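Local coordinates for putative branched-chain amino acid transport system substrate-binding protein (Rhodopseudomonas palustris, PDB 4F8J), which probably binds small carboxylic-acid ligands in the periplasm for an ABC-type uptake system, and here holds 4'-hydroxycinnamic acid (HC4) in the cleft between its two lobes, at residues 13-18 with 74-79; 25-30 with 284-289; 97-102 with 113-118; 199-204 with 227-232; 221-226 with 280-285. All coordinates share one frame; numbering follows the deposited sequence.

Interaction 1: residues 13-18 with 74-79; sequences TVTTTG and MGSSVT. With HC4 (4'-hydroxycinnamic acid), chain E.
The flat groups meeting between T13 and M74 are peptide units, not rings: T13 N donates to M74 O at 3.0 Å, with the donor tilted 19° out of the carbonyl plane. Next along the chain, T13 O is approached by two carbon-bound hydrogens instead of an N-H. G75 CA and S76 CA each lie 3.2 Å from T13 O, on the two sides of the cis peptide that precedes S76, and no conventional donor reaches this buried oxygen. Beyond the T13 N - M74 O bond, the next hydrogen bond between the segments is made by a side chain. S77 OG, anti to its own carbonyl carbon (chi1 -63°), is turned to T15 N and accepts a nearly straight bond of 2.9 Å (173° at the hydrogen). The same hydroxyl is also bonded to E27, and V14 CB packs against S77 OG at 3.5 Å. The polar tips of T13, T15 and S76 all gather on the carboxylate of D50. Beyond V78, the N-cap residue of helix 79-92, T79 N and T79 OG1 both donate to HC4 O1, each at 2.8 Å. Two donors at a helix N-terminus, with R174 also bonded to HC4, are consistent with a site that favours the ligand's carboxylate, probably as the anion.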
# COMPACT_ATOMS: atom_id res chain seq x y z
N THR A 13 8.04 11.54 -2.90
CA THR A 13 8.61 11.44 -1.56
C THR A 13 8.28 10.07 -0.98
O THR A 13 7.10 9.68 -0.91
CB THR A 13 8.21 12.60 -0.63
OG1 THR A 13 8.94 12.52 0.61
CG2 THR A 13 6.73 12.67 -0.36
N VAL A 14 9.34 9.31 -0.66
CA VAL A 14 9.22 7.96 -0.10
C VAL A 14 10.17 7.80 1.08
O VAL A 14 11.01 8.68 1.34
CB VAL A 14 9.39 6.85 -1.16
CG1 VAL A 14 8.14 6.80 -2.04
CG2 VAL A 14 10.69 7.04 -1.92
N THR A 15 10.00 6.73 1.83
CA THR A 15 10.79 6.48 3.05
C THR A 15 11.90 5.48 2.78
O THR A 15 11.66 4.30 2.72
CB THR A 15 9.88 5.99 4.15
OG1 THR A 15 8.74 6.85 4.27
CG2 THR A 15 10.68 5.88 5.49
N THR A 16 13.10 5.98 2.60
CA THR A 16 14.26 5.12 2.34
C THR A 16 15.27 5.06 3.48
O THR A 16 16.31 4.37 3.36
CB THR A 16 14.94 5.51 1.03
OG1 THR A 16 15.38 6.88 1.07
CG2 THR A 16 13.99 5.34 -0.15
N THR A 17 14.97 5.75 4.58
CA THR A 17 15.70 5.63 5.83
C THR A 17 14.74 5.42 6.99
O THR A 17 13.55 5.72 6.91
CB THR A 17 16.57 6.86 6.10
OG1 THR A 17 15.76 8.03 6.11
CG2 THR A 17 17.64 6.96 5.07
N GLY A 18 15.25 4.87 8.09
CA GLY A 18 14.39 4.62 9.23
C GLY A 18 13.68 3.29 9.13
O GLY A 18 13.94 2.53 8.21
N MSE A 74 3.75 12.27 -5.69
CA MSE A 74 3.50 10.88 -5.28
C MSE A 74 4.15 10.68 -3.92
O MSE A 74 5.19 11.23 -3.61
CB MSE A 74 4.11 9.88 -6.26
CG MSE A 74 3.67 9.95 -7.65
SE MSE A 74 4.51 8.55 -8.69
CE MSE A 74 3.70 9.01 -10.38
N GLY A 75 3.53 9.83 -3.12
CA GLY A 75 4.10 9.34 -1.88
C GLY A 75 3.05 9.34 -0.77
O GLY A 75 1.87 9.58 -1.02
N SER A 76 3.41 9.06 0.47
CA SER A 76 4.71 8.55 0.91
C SER A 76 4.59 7.02 1.12
O SER A 76 3.68 6.39 0.55
CB SER A 76 5.18 9.34 2.14
OG SER A 76 6.42 8.83 2.66
N SER A 77 5.49 6.42 1.89
CA SER A 77 5.56 4.98 2.04
C SER A 77 4.66 4.44 3.16
O SER A 77 4.26 3.27 3.14
CB SER A 77 7.02 4.56 2.32
OG SER A 77 7.84 4.89 1.22
N VAL A 78 4.40 5.28 4.15
CA VAL A 78 3.56 4.94 5.31
C VAL A 78 2.54 6.04 5.55
O VAL A 78 2.63 7.10 4.94
CB VAL A 78 4.39 4.61 6.56
CG1 VAL A 78 5.15 3.30 6.37
CG2 VAL A 78 5.32 5.76 6.96
N THR A 79 1.53 5.77 6.39
CA THR A 79 0.35 6.62 6.39
C THR A 79 0.63 8.05 6.87
O THR A 79 0.20 9.00 6.24
CB THR A 79 -0.83 5.97 7.12
OG1 THR A 79 -1.18 4.78 6.42
CG2 THR A 79 -2.04 6.91 7.18
C1 HC4 E . 1.44 2.21 7.18
O1 HC4 E . 0.94 3.28 7.56
O2 HC4 E . 2.52 1.78 7.68
C2 HC4 E . 0.85 1.36 6.11
C3 HC4 E . 1.66 0.94 5.14
C1' HC4 E . 1.17 0.24 3.91
C2' HC4 E . 0.04 -0.61 3.89
C3' HC4 E . -0.38 -1.17 2.69
C4' HC4 E . 0.26 -0.94 1.49
C5' HC4 E . 1.37 -0.11 1.51
C6' HC4 E . 1.78 0.45 2.70
O4' HC4 E . -0.13 -1.50 0.30

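Interaction 2: residues 25-30 with 284-289; sequences IPERNA and AAHSFD. With HC4 (4'-hydroxycinnamic acid), chain E.
Behind the phenol end of the HC4 pocket, helices 21-29 and 282-302 pack through small residues, P26 and A30 meeting A284 and S287. The short helical segments approach to 7.4 Å between axes with a signed crossing angle of -34°, a closeness that fits the alanines at the interface. A284 CB lies 3.9 Å from P26 CB. A30 CB points across to the partner helix and sits 3.4 Å from A284 O and 3.5 Å from S287 OG. One polar bond ties the helices: S287 OG donates to E27 O at 2.8 Å. The donor lies in the carbonyl plane on a lone pair, with a C=O...OG angle of 116°. S287 OG stands between its own backbone N and carbonyl carbon (chi1 61°), a rotation that swings the hydroxyl over to the neighbouring helix. The side chain of the same E27 runs out extended beyond CG toward the pocket, where OE1 bonds S77 and OE2 faces the edge of the H286 ring, 4.3 Å from CD2. H286 NE2 reaches HC4 O4' at 2.6 Å, with the ligand oxygen near the ring plane; either atom could be the donor. The carboxylate of E27, 5.5 Å from OE2 to H286 NE2, may favour a more positive imidazole, although the short bond to the phenol does not itself reveal where the proton lies.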
# COMPACT_ATOMS: atom_id res chain seq x y z
N ILE A 25 12.47 1.74 -0.10
CA ILE A 25 13.56 1.31 -0.97
C ILE A 25 13.04 0.63 -2.23
O ILE A 25 13.44 0.98 -3.33
CB ILE A 25 14.60 0.45 -0.18
CG1 ILE A 25 15.43 1.40 0.67
CG2 ILE A 25 15.50 -0.31 -1.14
CD1 ILE A 25 16.35 0.69 1.68
N PRO A 26 12.15 -0.36 -2.08
CA PRO A 26 11.57 -0.92 -3.30
C PRO A 26 10.78 0.06 -4.15
O PRO A 26 10.77 -0.05 -5.37
CB PRO A 26 10.68 -2.05 -2.81
CG PRO A 26 11.23 -2.42 -1.49
CD PRO A 26 11.76 -1.15 -0.89
N GLU A 27 10.10 1.00 -3.51
CA GLU A 27 9.33 2.01 -4.26
C GLU A 27 10.27 2.84 -5.11
O GLU A 27 9.98 3.14 -6.27
CB GLU A 27 8.49 2.86 -3.30
CG GLU A 27 7.36 2.01 -2.77
CD GLU A 27 6.58 2.51 -1.60
OE1 GLU A 27 6.93 3.53 -0.98
OE2 GLU A 27 5.61 1.78 -1.26
N ARG A 28 11.39 3.27 -4.52
CA ARG A 28 12.39 4.04 -5.27
C ARG A 28 13.04 3.19 -6.38
O ARG A 28 13.20 3.63 -7.50
CB ARG A 28 13.44 4.64 -4.32
CG ARG A 28 14.55 5.40 -5.04
CD ARG A 28 15.53 6.05 -4.05
NE ARG A 28 16.66 6.62 -4.79
CZ ARG A 28 17.76 5.93 -5.11
NH1 ARG A 28 18.75 6.52 -5.81
NH2 ARG A 28 17.89 4.66 -4.73
N ASN A 29 13.43 1.98 -6.05
CA ASN A 29 14.06 1.09 -7.02
C ASN A 29 13.16 0.78 -8.22
O ASN A 29 13.67 0.60 -9.30
CB ASN A 29 14.50 -0.21 -6.35
CG ASN A 29 15.71 -0.03 -5.49
OD1 ASN A 29 16.37 1.01 -5.54
ND2 ASN A 29 16.01 -1.03 -4.68
N ALA A 30 11.84 0.68 -8.00
CA ALA A 30 10.93 0.36 -9.09
C ALA A 30 10.93 1.44 -10.16
O ALA A 30 10.53 1.17 -11.30
CB ALA A 30 9.51 0.13 -8.59
N ALA A 284 7.00 -2.03 -4.15
CA ALA A 284 7.54 -1.70 -5.47
C ALA A 284 6.39 -1.50 -6.44
O ALA A 284 6.43 -0.66 -7.30
CB ALA A 284 8.44 -2.82 -5.97
N ALA A 285 5.36 -2.34 -6.31
CA ALA A 285 4.25 -2.33 -7.22
C ALA A 285 3.49 -0.98 -7.16
O ALA A 285 2.89 -0.58 -8.16
CB ALA A 285 3.32 -3.51 -6.96
N HIS A 286 3.43 -0.33 -6.00
CA HIS A 286 2.66 0.92 -5.92
C HIS A 286 3.26 2.05 -6.74
O HIS A 286 2.53 2.77 -7.43
CB HIS A 286 2.41 1.39 -4.51
CG HIS A 286 1.66 0.40 -3.66
ND1 HIS A 286 0.62 -0.37 -4.14
CD2 HIS A 286 1.83 0.03 -2.31
CE1 HIS A 286 0.15 -1.15 -3.14
NE2 HIS A 286 0.86 -0.91 -2.03
N SER A 287 4.59 2.20 -6.69
CA SER A 287 5.20 3.25 -7.52
C SER A 287 5.16 2.85 -8.99
O SER A 287 4.87 3.68 -9.84
CB SER A 287 6.60 3.64 -7.03
OG SER A 287 7.40 2.50 -7.10
N PHE A 288 5.36 1.57 -9.31
CA PHE A 288 5.26 1.08 -10.69
C PHE A 288 3.85 1.35 -11.23
O PHE A 288 3.66 1.89 -12.32
CB PHE A 288 5.56 -0.43 -10.72
CG PHE A 288 5.52 -1.06 -12.07
CD1 PHE A 288 6.64 -1.05 -12.93
CD2 PHE A 288 4.38 -1.69 -12.48
CE1 PHE A 288 6.57 -1.67 -14.16
CE2 PHE A 288 4.32 -2.31 -13.71
CZ PHE A 288 5.41 -2.29 -14.55
N ASP A 289 2.84 1.03 -10.42
CA ASP A 289 1.45 1.17 -10.85
C ASP A 289 1.09 2.65 -11.01
O ASP A 289 0.27 2.98 -11.87
CB ASP A 289 0.50 0.52 -9.87
CG ASP A 289 0.56 -0.99 -9.91
OD1 ASP A 289 1.24 -1.55 -10.81
OD2 ASP A 289 -0.15 -1.64 -9.09
C1 HC4 E . 1.44 2.21 7.18
O1 HC4 E . 0.94 3.28 7.56
O2 HC4 E . 2.52 1.78 7.68
C2 HC4 E . 0.85 1.36 6.11
C3 HC4 E . 1.66 0.94 5.14
C1' HC4 E . 1.17 0.24 3.91
C2' HC4 E . 0.04 -0.61 3.89
C3' HC4 E . -0.38 -1.17 2.69
C4' HC4 E . 0.26 -0.94 1.49
C5' HC4 E . 1.37 -0.11 1.51
C6' HC4 E . 1.78 0.45 2.70
O4' HC4 E . -0.13 -1.50 0.30

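Interaction 3: residues 97-102 with 113-118; sequences IALAPL and VAMPQP. With HC4 (4'-hydroxycinnamic acid), chain E.
A98 N donates to V113 O at 2.8 Å, nearly straight at 174°, the shortest polar bond between these strands. A98 answers with its other backbone atom: A98 O accepts M115 N at 3.0 Å, the donor in the carbonyl plane, and is brushed by P116 CD. On one face of this parallel pairing, I97 and V113 lie side by side. I97 CG2 meets CG of selenomethionine M115 at 3.5 Å, where the M115 chain bends at chi2 and chi3, and L99 CD2 rests 3.9 Å from the same CG. Past the strand ends the P116 ring takes over: its CG abuts L99 O at 3.4 Å, and its CB lies 3.4 Å from HC4 O4'. P101, modelled in two conformers, adds a less certain contact to P116 and to the ligand ring. Strand 112-114 lies at the margin of its sheet and 96-98 is next to 72-75; I97 faces helix 282-302, whereas A98 faces helix 79-92.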
# COMPACT_ATOMS: atom_id res chain seq x y z
N ILE A 97 -0.80 11.09 -6.09
CA ILE A 97 -0.98 9.65 -6.05
C ILE A 97 -0.33 9.09 -4.80
O ILE A 97 0.90 9.09 -4.66
CB ILE A 97 -0.45 8.96 -7.33
CG1 ILE A 97 -1.15 9.49 -8.56
CG2 ILE A 97 -0.62 7.44 -7.19
CD1 ILE A 97 -0.55 8.98 -9.86
N ALA A 98 -1.16 8.65 -3.86
CA ALA A 98 -0.68 8.13 -2.59
C ALA A 98 -0.11 6.73 -2.70
O ALA A 98 -0.71 5.90 -3.38
CB ALA A 98 -1.79 8.16 -1.56
N LEU A 99 0.99 6.44 -1.99
CA LEU A 99 1.64 5.12 -2.02
C LEU A 99 1.44 4.35 -0.70
O LEU A 99 1.97 3.26 -0.55
CB LEU A 99 3.12 5.26 -2.46
CG LEU A 99 3.39 5.96 -3.77
CD1 LEU A 99 4.91 6.01 -4.06
CD2 LEU A 99 2.62 5.30 -4.97
N ALA A 100 0.67 4.94 0.21
CA ALA A 100 0.21 4.31 1.46
C ALA A 100 -1.29 4.55 1.59
O ALA A 100 -1.80 5.55 1.06
CB ALA A 100 0.96 4.87 2.66
N PRO A 101 -2.05 3.68 2.28
CA PRO A 101 -3.53 3.78 2.21
C PRO A 101 -4.18 4.71 3.28
O PRO A 101 -4.81 4.24 4.22
CB PRO A 101 -4.00 2.32 2.36
CG PRO A 101 -2.97 1.72 3.24
CD PRO A 101 -1.65 2.46 3.00
N LEU A 102 -4.15 6.01 3.02
CA LEU A 102 -4.57 6.99 3.98
C LEU A 102 -6.09 7.10 3.97
O LEU A 102 -6.74 6.73 2.97
CB LEU A 102 -3.94 8.35 3.70
CG LEU A 102 -4.55 9.13 2.53
CD1 LEU A 102 -4.09 10.58 2.55
CD2 LEU A 102 -4.26 8.42 1.23
N VAL A 113 -5.63 10.53 -4.94
CA VAL A 113 -6.05 9.13 -5.12
C VAL A 113 -5.01 8.21 -4.48
O VAL A 113 -3.92 8.66 -4.15
CB VAL A 113 -6.21 8.76 -6.62
CG1 VAL A 113 -7.34 9.58 -7.25
CG2 VAL A 113 -4.88 8.90 -7.39
N ALA A 114 -5.37 6.94 -4.28
CA ALA A 114 -4.45 6.00 -3.62
C ALA A 114 -4.22 4.75 -4.46
O ALA A 114 -5.17 4.19 -5.03
CB ALA A 114 -5.00 5.61 -2.25
N MSE A 115 -2.97 4.31 -4.50
CA MSE A 115 -2.60 3.04 -5.10
C MSE A 115 -2.87 1.83 -4.20
O MSE A 115 -3.39 0.82 -4.66
CB MSE A 115 -1.13 3.04 -5.54
CG MSE A 115 -0.71 3.98 -6.63
SE MSE A 115 -1.62 3.54 -8.33
CE MSE A 115 -2.73 4.68 -8.08
N PRO A 116 -2.49 1.89 -2.92
CA PRO A 116 -2.74 0.68 -2.08
C PRO A 116 -4.20 0.33 -1.98
O PRO A 116 -5.06 1.21 -2.00
CB PRO A 116 -2.17 1.07 -0.72
CG PRO A 116 -1.17 2.12 -1.05
CD PRO A 116 -1.79 2.92 -2.13
N GLN A 117 -4.47 -0.95 -1.81
CA GLN A 117 -5.83 -1.38 -1.62
C GLN A 117 -6.45 -0.77 -0.37
O GLN A 117 -5.79 -0.66 0.67
CB GLN A 117 -5.91 -2.89 -1.52
CG GLN A 117 -5.47 -3.64 -2.78
CD GLN A 117 -3.98 -3.80 -2.94
OE1 GLN A 117 -3.19 -3.39 -2.09
NE2 GLN A 117 -3.58 -4.35 -4.09
N PRO A 118 -7.71 -0.35 -0.47
CA PRO A 118 -8.37 0.20 0.71
C PRO A 118 -8.54 -0.87 1.79
O PRO A 118 -8.72 -2.07 1.48
CB PRO A 118 -9.71 0.69 0.18
CG PRO A 118 -9.98 -0.14 -0.99
CD PRO A 118 -8.65 -0.48 -1.59
C1 HC4 E . 1.44 2.21 7.18
O1 HC4 E . 0.94 3.28 7.56
O2 HC4 E . 2.52 1.78 7.68
C2 HC4 E . 0.85 1.36 6.11
C3 HC4 E . 1.66 0.94 5.14
C1' HC4 E . 1.17 0.24 3.91
C2' HC4 E . 0.04 -0.61 3.89
C3' HC4 E . -0.38 -1.17 2.69
C4' HC4 E . 0.26 -0.94 1.49
C5' HC4 E . 1.37 -0.11 1.51
C6' HC4 E . 1.78 0.45 2.70
O4' HC4 E . -0.13 -1.50 0.30

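Interaction 4: residues 199-204 with 227-232; sequences SGTAAA and SMDFIR. With HC4 (4'-hydroxycinnamic acid), chain E.
F230 reaches the A203-A204 turn with its ring alone. From CB the chain leaves with CG anti to the backbone N (chi1 179°), which carries the ring toward helix 200-212. CD1 then lies 4.1 Å from A204 CB. CE1 goes deeper, 3.7 Å from A204 CA and 3.6 Å from A203 O, the oxygen meeting the ring edge near its plane. At the tip, F230 CZ is 3.5 Å from Q221 NE2. That amide nitrogen hydrogen-bonds A203 O. Beside this apolar patch, the more open flank is bridged by water: water 1 donates to D229 OD2 at 2.9 Å and, weakly, to G200 O. At the far end of 199-204, S199 OG donates to HC4 O2 at 2.7 Å and also bonds Y143. The contact thus joins the starts of helices 200-212 and 229-234. F230 fills the space between them and Y358 of strand 357-360, while A203 O is tied to Q221 at the end of strand 218-221.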
# COMPACT_ATOMS: atom_id res chain seq x y z
N SER A 199 2.92 -2.92 9.56
CA SER A 199 3.51 -2.91 8.24
C SER A 199 5.01 -3.12 8.33
O SER A 199 5.59 -2.91 9.37
CB SER A 199 3.20 -1.57 7.56
OG SER A 199 3.76 -0.49 8.28
N GLY A 200 5.58 -3.62 7.24
CA GLY A 200 7.02 -3.82 7.15
C GLY A 200 7.61 -4.58 8.32
O GLY A 200 7.06 -5.59 8.76
N THR A 201 8.73 -4.08 8.84
CA THR A 201 9.43 -4.75 9.94
C THR A 201 8.58 -4.90 11.21
O THR A 201 8.57 -5.96 11.85
CB THR A 201 10.75 -3.99 10.26
OG1 THR A 201 11.58 -4.05 9.10
CG2 THR A 201 11.47 -4.59 11.46
N ALA A 202 7.85 -3.86 11.59
CA ALA A 202 6.97 -3.96 12.76
C ALA A 202 5.91 -5.05 12.63
O ALA A 202 5.52 -5.62 13.63
CB ALA A 202 6.33 -2.62 13.06
N ALA A 203 5.48 -5.38 11.41
CA ALA A 203 4.47 -6.44 11.25
C ALA A 203 5.01 -7.80 11.70
O ALA A 203 4.26 -8.66 12.25
CB ALA A 203 3.98 -6.52 9.81
N ALA A 204 6.31 -8.02 11.51
CA ALA A 204 6.95 -9.24 11.97
C ALA A 204 7.12 -9.33 13.50
O ALA A 204 7.32 -10.42 14.03
CB ALA A 204 8.34 -9.41 11.32
N SER A 227 5.94 -8.55 1.82
CA SER A 227 7.23 -8.63 1.17
C SER A 227 7.97 -9.82 1.79
O SER A 227 7.59 -10.29 2.85
CB SER A 227 7.98 -7.30 1.25
OG SER A 227 8.61 -7.04 2.49
N MSE A 228 8.94 -10.35 1.06
CA MSE A 228 9.74 -11.47 1.57
C MSE A 228 10.45 -11.12 2.88
O MSE A 228 10.81 -12.03 3.66
CB MSE A 228 10.77 -11.88 0.51
CG MSE A 228 11.30 -13.25 0.64
SE MSE A 228 9.89 -14.54 0.49
CE MSE A 228 10.96 -16.11 0.03
N ASP A 229 10.67 -9.83 3.11
CA ASP A 229 11.28 -9.30 4.34
C ASP A 229 10.58 -9.84 5.59
O ASP A 229 11.22 -10.09 6.61
CB ASP A 229 11.20 -7.77 4.32
CG ASP A 229 11.78 -7.07 5.56
OD1 ASP A 229 13.00 -7.24 5.83
OD2 ASP A 229 11.04 -6.25 6.21
N PHE A 230 9.26 -9.99 5.50
CA PHE A 230 8.47 -10.48 6.61
C PHE A 230 8.95 -11.87 6.99
O PHE A 230 9.10 -12.16 8.16
CB PHE A 230 6.98 -10.51 6.24
CG PHE A 230 6.08 -11.04 7.33
CD1 PHE A 230 5.68 -10.21 8.37
CD2 PHE A 230 5.60 -12.34 7.31
CE1 PHE A 230 4.86 -10.68 9.34
CE2 PHE A 230 4.77 -12.82 8.30
CZ PHE A 230 4.40 -11.97 9.34
N ILE A 231 9.18 -12.74 5.99
CA ILE A 231 9.62 -14.13 6.22
C ILE A 231 11.09 -14.12 6.68
O ILE A 231 11.49 -14.88 7.58
CB ILE A 231 9.43 -15.01 4.94
CG1 ILE A 231 7.94 -15.03 4.53
CG2 ILE A 231 9.99 -16.43 5.14
CD1 ILE A 231 7.65 -15.95 3.33
N ARG A 232 11.91 -13.24 6.09
CA ARG A 232 13.32 -13.10 6.51
C ARG A 232 13.36 -12.81 8.01
O ARG A 232 14.13 -13.43 8.75
CB ARG A 232 14.07 -11.97 5.78
CG ARG A 232 15.59 -12.06 5.99
CD ARG A 232 16.38 -10.75 6.14
NE ARG A 232 16.11 -9.74 5.12
CZ ARG A 232 16.98 -8.81 4.70
NH1 ARG A 232 16.60 -7.94 3.78
NH2 ARG A 232 18.21 -8.76 5.18
C1 HC4 E . 1.44 2.21 7.18
O1 HC4 E . 0.94 3.28 7.56
O2 HC4 E . 2.52 1.78 7.68
C2 HC4 E . 0.85 1.36 6.11
C3 HC4 E . 1.66 0.94 5.14
C1' HC4 E . 1.17 0.24 3.91
C2' HC4 E . 0.04 -0.61 3.89
C3' HC4 E . -0.38 -1.17 2.69
C4' HC4 E . 0.26 -0.94 1.49
C5' HC4 E . 1.37 -0.11 1.51
C6' HC4 E . 1.78 0.45 2.70
O4' HC4 E . -0.13 -1.50 0.30
O HOH W 1 8.52 -7.37 7.15

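Interaction 5: residues 221-226 with 280-285; sequences QTHGAA and RSQFAA. With HC4 (4'-hydroxycinnamic acid), chain E.
Packing is close where Q282 and F283 meet H223, G224 and A226, and thins toward S281, whose CA comes no nearer than 3.9 Å to A226 O; beyond it R280 turns away to salt bridges with E252 and E272. In the tight part, Q282 N donates to A226 O at 3.0 Å, almost in line with the carbonyl (C=O...N 176°), at the first turn of helix 282-302. Q282 CB lies 3.7 Å from A226 CB and also sits over one face of the F283 ring, toward its rim. That ring presents its edge to G224, with CZ 3.2 Å from G224 O, and HC4 C5' is at the edge too. The Q282 chain starts with CG anti to the backbone N and bends at chi2, bringing the amide past the edge of the H223 ring, NE2 to CD2 3.6 Å, the two planes 81° apart. NE2 then donates to HC4 O4' at 3.0 Å in a nearly straight bond of 170°. H223 lays a ring face on the ligand, HC4 C3' standing 3.7 Å above its centre. Since Q282 OE1 accepts from G246 N and Q282 NE2 also bonds Q117, the rotation of the amide is probably fixed, presenting an N-H to the phenol oxygen, while the H223 ring face and the backbone of G224 are consistent with an aromatic ligand.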
# COMPACT_ATOMS: atom_id res chain seq x y z
N GLN A 221 -2.38 -11.14 8.87
CA GLN A 221 -1.53 -9.98 8.55
C GLN A 221 -2.16 -9.15 7.46
O GLN A 221 -2.80 -9.69 6.52
CB GLN A 221 -0.11 -10.38 8.14
CG GLN A 221 0.74 -10.98 9.25
CD GLN A 221 1.33 -9.94 10.20
OE1 GLN A 221 1.32 -8.73 9.90
NE2 GLN A 221 1.94 -10.41 11.29
N THR A 222 -1.95 -7.83 7.58
CA THR A 222 -2.40 -6.87 6.57
C THR A 222 -1.45 -6.79 5.37
O THR A 222 -0.34 -7.36 5.36
CB THR A 222 -2.52 -5.42 7.15
OG1 THR A 222 -1.23 -4.81 7.32
CG2 THR A 222 -3.29 -5.37 8.45
N HIS A 223 -1.91 -6.09 4.34
CA HIS A 223 -1.10 -5.89 3.14
C HIS A 223 0.12 -5.02 3.34
O HIS A 223 1.05 -5.03 2.55
CB HIS A 223 -1.94 -5.46 1.96
CG HIS A 223 -2.77 -4.22 2.19
ND1 HIS A 223 -3.43 -3.94 3.37
CD2 HIS A 223 -3.15 -3.24 1.29
CE1 HIS A 223 -4.13 -2.79 3.20
NE2 HIS A 223 -3.96 -2.37 1.94
N GLY A 224 0.17 -4.33 4.45
CA GLY A 224 1.39 -3.64 4.86
C GLY A 224 2.59 -4.56 5.12
O GLY A 224 3.72 -4.06 5.24
N ALA A 225 2.36 -5.88 5.23
CA ALA A 225 3.40 -6.87 5.52
C ALA A 225 3.91 -7.62 4.30
O ALA A 225 4.79 -8.46 4.43
CB ALA A 225 2.86 -7.90 6.54
N ALA A 226 3.37 -7.34 3.11
CA ALA A 226 3.55 -8.24 1.98
C ALA A 226 4.88 -8.00 1.24
O ALA A 226 4.93 -7.41 0.17
CB ALA A 226 2.33 -8.18 1.05
N ARG A 280 10.30 -9.49 -5.27
CA ARG A 280 9.03 -8.79 -5.48
C ARG A 280 8.43 -8.28 -4.18
O ARG A 280 8.66 -8.88 -3.11
CB ARG A 280 8.03 -9.73 -6.16
CG ARG A 280 7.61 -10.93 -5.35
CD ARG A 280 6.81 -11.93 -6.15
NE ARG A 280 7.61 -12.49 -7.22
CZ ARG A 280 7.17 -13.37 -8.10
NH1 ARG A 280 5.91 -13.79 -8.03
NH2 ARG A 280 7.97 -13.81 -9.05
N SER A 281 7.67 -7.19 -4.27
CA SER A 281 6.99 -6.68 -3.09
C SER A 281 5.70 -5.99 -3.42
O SER A 281 5.54 -5.43 -4.49
CB SER A 281 7.89 -5.71 -2.28
OG SER A 281 8.19 -4.56 -3.02
N GLN A 282 4.83 -5.96 -2.42
CA GLN A 282 3.64 -5.09 -2.40
C GLN A 282 4.01 -3.64 -2.76
O GLN A 282 3.29 -2.97 -3.48
CB GLN A 282 3.03 -5.15 -1.00
CG GLN A 282 1.81 -4.28 -0.76
CD GLN A 282 0.52 -4.82 -1.32
OE1 GLN A 282 0.49 -5.86 -1.98
NE2 GLN A 282 -0.58 -4.08 -1.09
N PHE A 283 5.16 -3.20 -2.26
CA PHE A 283 5.52 -1.76 -2.23
C PHE A 283 6.08 -1.27 -3.57
O PHE A 283 5.65 -0.23 -4.10
CB PHE A 283 6.48 -1.53 -1.05
CG PHE A 283 6.03 -2.25 0.21
CD1 PHE A 283 4.76 -1.99 0.73
CD2 PHE A 283 6.80 -3.25 0.77
CE1 PHE A 283 4.31 -2.68 1.87
CE2 PHE A 283 6.34 -3.93 1.88
CZ PHE A 283 5.09 -3.64 2.40
N ALA A 284 7.00 -2.03 -4.15
CA ALA A 284 7.54 -1.70 -5.47
C ALA A 284 6.39 -1.50 -6.44
O ALA A 284 6.43 -0.66 -7.30
CB ALA A 284 8.44 -2.82 -5.97
N ALA A 285 5.36 -2.34 -6.31
CA ALA A 285 4.25 -2.33 -7.22
C ALA A 285 3.49 -0.98 -7.16
O ALA A 285 2.89 -0.58 -8.16
CB ALA A 285 3.32 -3.51 -6.96
C1 HC4 E . 1.44 2.21 7.18
O1 HC4 E . 0.94 3.28 7.56
O2 HC4 E . 2.52 1.78 7.68
C2 HC4 E . 0.85 1.36 6.11
C3 HC4 E . 1.66 0.94 5.14
C1' HC4 E . 1.17 0.24 3.91
C2' HC4 E . 0.04 -0.61 3.89
C3' HC4 E . -0.38 -1.17 2.69
C4' HC4 E . 0.26 -0.94 1.49
C5' HC4 E . 1.37 -0.11 1.51
C6' HC4 E . 1.78 0.45 2.70
O4' HC4 E . -0.13 -1.50 0.30

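In the fold
All five interactions converge on HC4, lying between the two sheets as in the two-lobed periplasmic binding fold. Interactions 1 and 4 have centres 16 Å apart and nearest atoms about 4 Å apart without touching; the ligand carboxylate spans them. At the phenol end interactions 2, 3 and 5 meet. The 97-102/113-118 contact joins the 221-226/280-285 contact through Q117 O - H223 NE2 (2.8 Å) and Q117 OE1 - Q282 NE2 (2.9 Å). Interactions 2 and 5 share A284 and A285, and S77 OG - E27 OE1 (2.7 Å) couples interaction 1 to interaction 2. Likewise G200 N - G224 O (2.8 Å) links interaction 4 to interaction 5.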